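Local coordinates for ESXA (Geobacillus thermodenitrificans, PDB 3ZBH), which belongs to the WXG100 (ESAT-6-like) family linked to type VII secretion and is probably secreted by it, folding as a helical hairpin that pairs with a second copy, at the interface of chains A and B. Numbering follows the deposited sequence. Chains: chain A/B, ESXA.

The interface of chains A and B. Residues chain A 42, 45-46; chain B 9, 14, 17, 75, 79, 82.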
ATOM      1  N   LEU A  42      -7.902  11.666  11.703  1.00 23.55           N
ATOM      2  CA  LEU A  42      -6.852  12.647  11.994  1.00 23.17           C
ATOM      3  C   LEU A  42      -7.395  14.070  11.930  1.00 24.24           C
ATOM      4  O   LEU A  42      -7.060  14.907  12.752  1.00 22.17           O
ATOM      5  CB  LEU A  42      -5.695  12.487  11.002  1.00 22.06           C
ATOM      6  CG  LEU A  42      -4.396  13.217  11.318  1.00 22.12           C
ATOM      7  CD1 LEU A  42      -3.710  12.597  12.525  1.00 19.68           C
ATOM      8  CD2 LEU A  42      -3.464  13.166  10.096  1.00 21.95           C
ATOM      9  N   ILE A  45      -8.655  15.121  15.223  1.00 21.33           N
ATOM     10  CA  ILE A  45      -7.707  15.160  16.341  1.00 19.68           C
ATOM     11  C   ILE A  45      -6.973  16.492  16.330  1.00 18.91           C
ATOM     12  O   ILE A  45      -6.746  17.089  17.392  1.00 19.22           O
ATOM     13  CB  ILE A  45      -6.673  14.004  16.232  1.00 19.34           C
ATOM     14  CG1 ILE A  45      -7.338  12.670  16.583  1.00 19.23           C
ATOM     15  CG2 ILE A  45      -5.449  14.235  17.129  1.00 18.69           C
ATOM     16  CD1 ILE A  45      -6.451  11.483  16.183  1.00 22.64           C
ATOM     17  N   TRP A  46      -6.570  16.925  15.143  1.00 18.97           N
ATOM     18  CA  TRP A  46      -5.745  18.107  15.017  1.00 20.22           C
ATOM     19  C   TRP A  46      -6.401  19.216  14.242  1.00 23.51           C
ATOM     20  O   TRP A  46      -7.270  18.984  13.411  1.00 22.68           O
ATOM     21  CB  TRP A  46      -4.480  17.805  14.228  1.00 19.19           C
ATOM     22  CG  TRP A  46      -3.376  17.137  14.987  1.00 18.73           C
ATOM     23  CD1 TRP A  46      -3.075  17.207  16.343  1.00 18.16           C
ATOM     24  CD2 TRP A  46      -2.348  16.298  14.403  1.00 18.92           C
ATOM     25  NE1 TRP A  46      -1.938  16.430  16.627  1.00 18.11           N
ATOM     26  CE2 TRP A  46      -1.475  15.874  15.499  1.00 19.20           C
ATOM     27  CE3 TRP A  46      -2.078  15.853  13.112  1.00 20.78           C
ATOM     28  CZ2 TRP A  46      -0.354  15.053  15.278  1.00 19.96           C
ATOM     29  CZ3 TRP A  46      -0.951  15.011  12.920  1.00 22.02           C
ATOM     30  CH2 TRP A  46      -0.141  14.618  13.988  1.00 19.64           C
TER
ATOM     31  N   LEU B   9     -11.124  14.468  23.409  1.00 24.79           N
ATOM     32  CA  LEU B   9      -9.997  13.571  23.077  1.00 24.04           C
ATOM     33  C   LEU B   9      -9.219  13.088  24.286  1.00 22.79           C
ATOM     34  O   LEU B   9      -9.047  13.836  25.261  1.00 20.34           O
ATOM     35  CB  LEU B   9      -9.032  14.246  22.085  1.00 23.19           C
ATOM     36  CG  LEU B   9      -9.611  14.623  20.719  1.00 22.77           C
ATOM     37  CD1 LEU B   9      -8.678  15.609  20.007  1.00 21.41           C
ATOM     38  CD2 LEU B   9      -9.872  13.397  19.856  1.00 23.81           C
ATOM     39  N   LEU B  14      -5.272   8.970  20.970  1.00 21.27           N
ATOM     40  CA  LEU B  14      -4.196   9.466  20.110  1.00 22.08           C
ATOM     41  C   LEU B  14      -3.087   8.440  19.892  1.00 21.90           C
ATOM     42  O   LEU B  14      -2.574   8.312  18.783  1.00 21.88           O
ATOM     43  CB  LEU B  14      -3.596  10.749  20.693  1.00 19.97           C
ATOM     44  CG  LEU B  14      -4.287  12.041  20.188  1.00 21.20           C
ATOM     45  CD1 LEU B  14      -5.761  12.067  20.509  1.00 21.34           C
ATOM     46  CD2 LEU B  14      -3.633  13.280  20.795  1.00 20.96           C
ATOM     47  N   VAL B  17      -4.238   5.778  17.456  1.00 21.52           N
ATOM     48  CA  VAL B  17      -4.146   6.231  16.084  1.00 21.51           C
ATOM     49  C   VAL B  17      -2.678   6.349  15.636  1.00 20.19           C
ATOM     50  O   VAL B  17      -2.360   6.015  14.496  1.00 19.30           O
ATOM     51  CB  VAL B  17      -4.921   7.550  15.857  1.00 21.73           C
ATOM     52  CG1 VAL B  17      -4.773   7.959  14.405  1.00 20.30           C
ATOM     53  CG2 VAL B  17      -6.414   7.323  16.181  1.00 21.99           C
ATOM     54  N   VAL B  75       3.563  11.408  10.837  1.00 20.32           N
ATOM     55  CA  VAL B  75       2.257  11.542  11.529  1.00 19.06           C
ATOM     56  C   VAL B  75       2.231  10.710  12.806  1.00 18.81           C
ATOM     57  O   VAL B  75       1.802  11.178  13.849  1.00 16.96           O
ATOM     58  CB  VAL B  75       1.072  11.150  10.598  1.00 18.90           C
ATOM     59  CG1 VAL B  75      -0.264  11.115  11.389  1.00 19.69           C
ATOM     60  CG2 VAL B  75       0.957  12.136   9.434  1.00 19.54           C
ATOM     61  N   LEU B  79       1.675  12.364  16.503  1.00 17.04           N
ATOM     62  CA  LEU B  79       0.548  11.888  17.340  1.00 17.27           C
ATOM     63  C   LEU B  79       0.977  11.385  18.708  1.00 18.57           C
ATOM     64  O   LEU B  79       0.324  11.639  19.714  1.00 18.08           O
ATOM     65  CB  LEU B  79      -0.248  10.795  16.627  1.00 16.60           C
ATOM     66  CG  LEU B  79      -1.169  11.318  15.505  1.00 17.65           C
ATOM     67  CD1 LEU B  79      -1.667  10.184  14.630  1.00 18.38           C
ATOM     68  CD2 LEU B  79      -2.345  12.084  16.111  1.00 17.31           C
ATOM     69  N   SER B  82       1.752  14.497  20.572  1.00 19.23           N
ATOM     70  CA  SER B  82       0.514  15.179  20.998  1.00 20.87           C
ATOM     71  C   SER B  82      -0.148  14.421  22.134  1.00 19.89           C
ATOM     72  O   SER B  82      -0.740  15.007  22.989  1.00 17.71           O
ATOM     73  CB  SER B  82      -0.512  15.299  19.844  1.00 20.66           C
ATOM     74  OG  SER B  82      -0.158  16.305  18.951  1.00 23.06           O
TER
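A:Trp46, the tryptophan of the WXG motif, follows directly on helix 11-45 and sets one face of its indole over B:Leu79 and its pyrrole edge against B:Ser82, one helical turn apart on helix 48-95 of the partner. The N-H on A:Trp46 NE1 is donated to the hydroxyl OG of B:Ser82 at 2.9 Å, with an angle of 159° at the hydrogen and the oxygen close to the ring plane. Tryptophan suits this place because its flat surface is greasy while its rim carries one N-H, and serine is small enough to let the ring edge come near. A:Trp46 CG stands anti to its carbonyl carbon (chi1 -80°), which turns the ring toward chain B.

B:Leu79 can be followed outward. Its CB leads to B:Leu79 CG, 3.8 Å from A:Trp46 CH2 on the six-membered ring. There the chain forks: B:Leu79 CD2 sits 3.6 Å above the A:Trp46 indole plane, toward the rim, and also touches A:Ile45 CG2 and A:Leu42 CD1, whereas B:Leu79 CD1 meets A:Leu42 CD1 at 3.8 Å. A branched leucine can thus serve three neighbours at once.

Beta-branched A:Ile45 sends its branches to different neighbours: CG2 slides past B:Leu14 CG at 3.9 Å, and CD1 points at B:Val17 CG2. Short B:Val17 and B:Val75 leave room for A:Ile45 and A:Leu42 to meet them tip to tip. Flexible B:Leu9 reaches the backbone, its CD1 3.6 Å from A:Ile45 O. A leucine in place of A:Trp46 would probably leave B:Ser82 OG without its indole partner and strip the flat cover from B:Leu79.

Repeated by the two-fold, this mostly apolar patch, given direction by the indole-hydroxyl bond, probably helps fasten each copy's hairpin turn to the other and stabilise the pair.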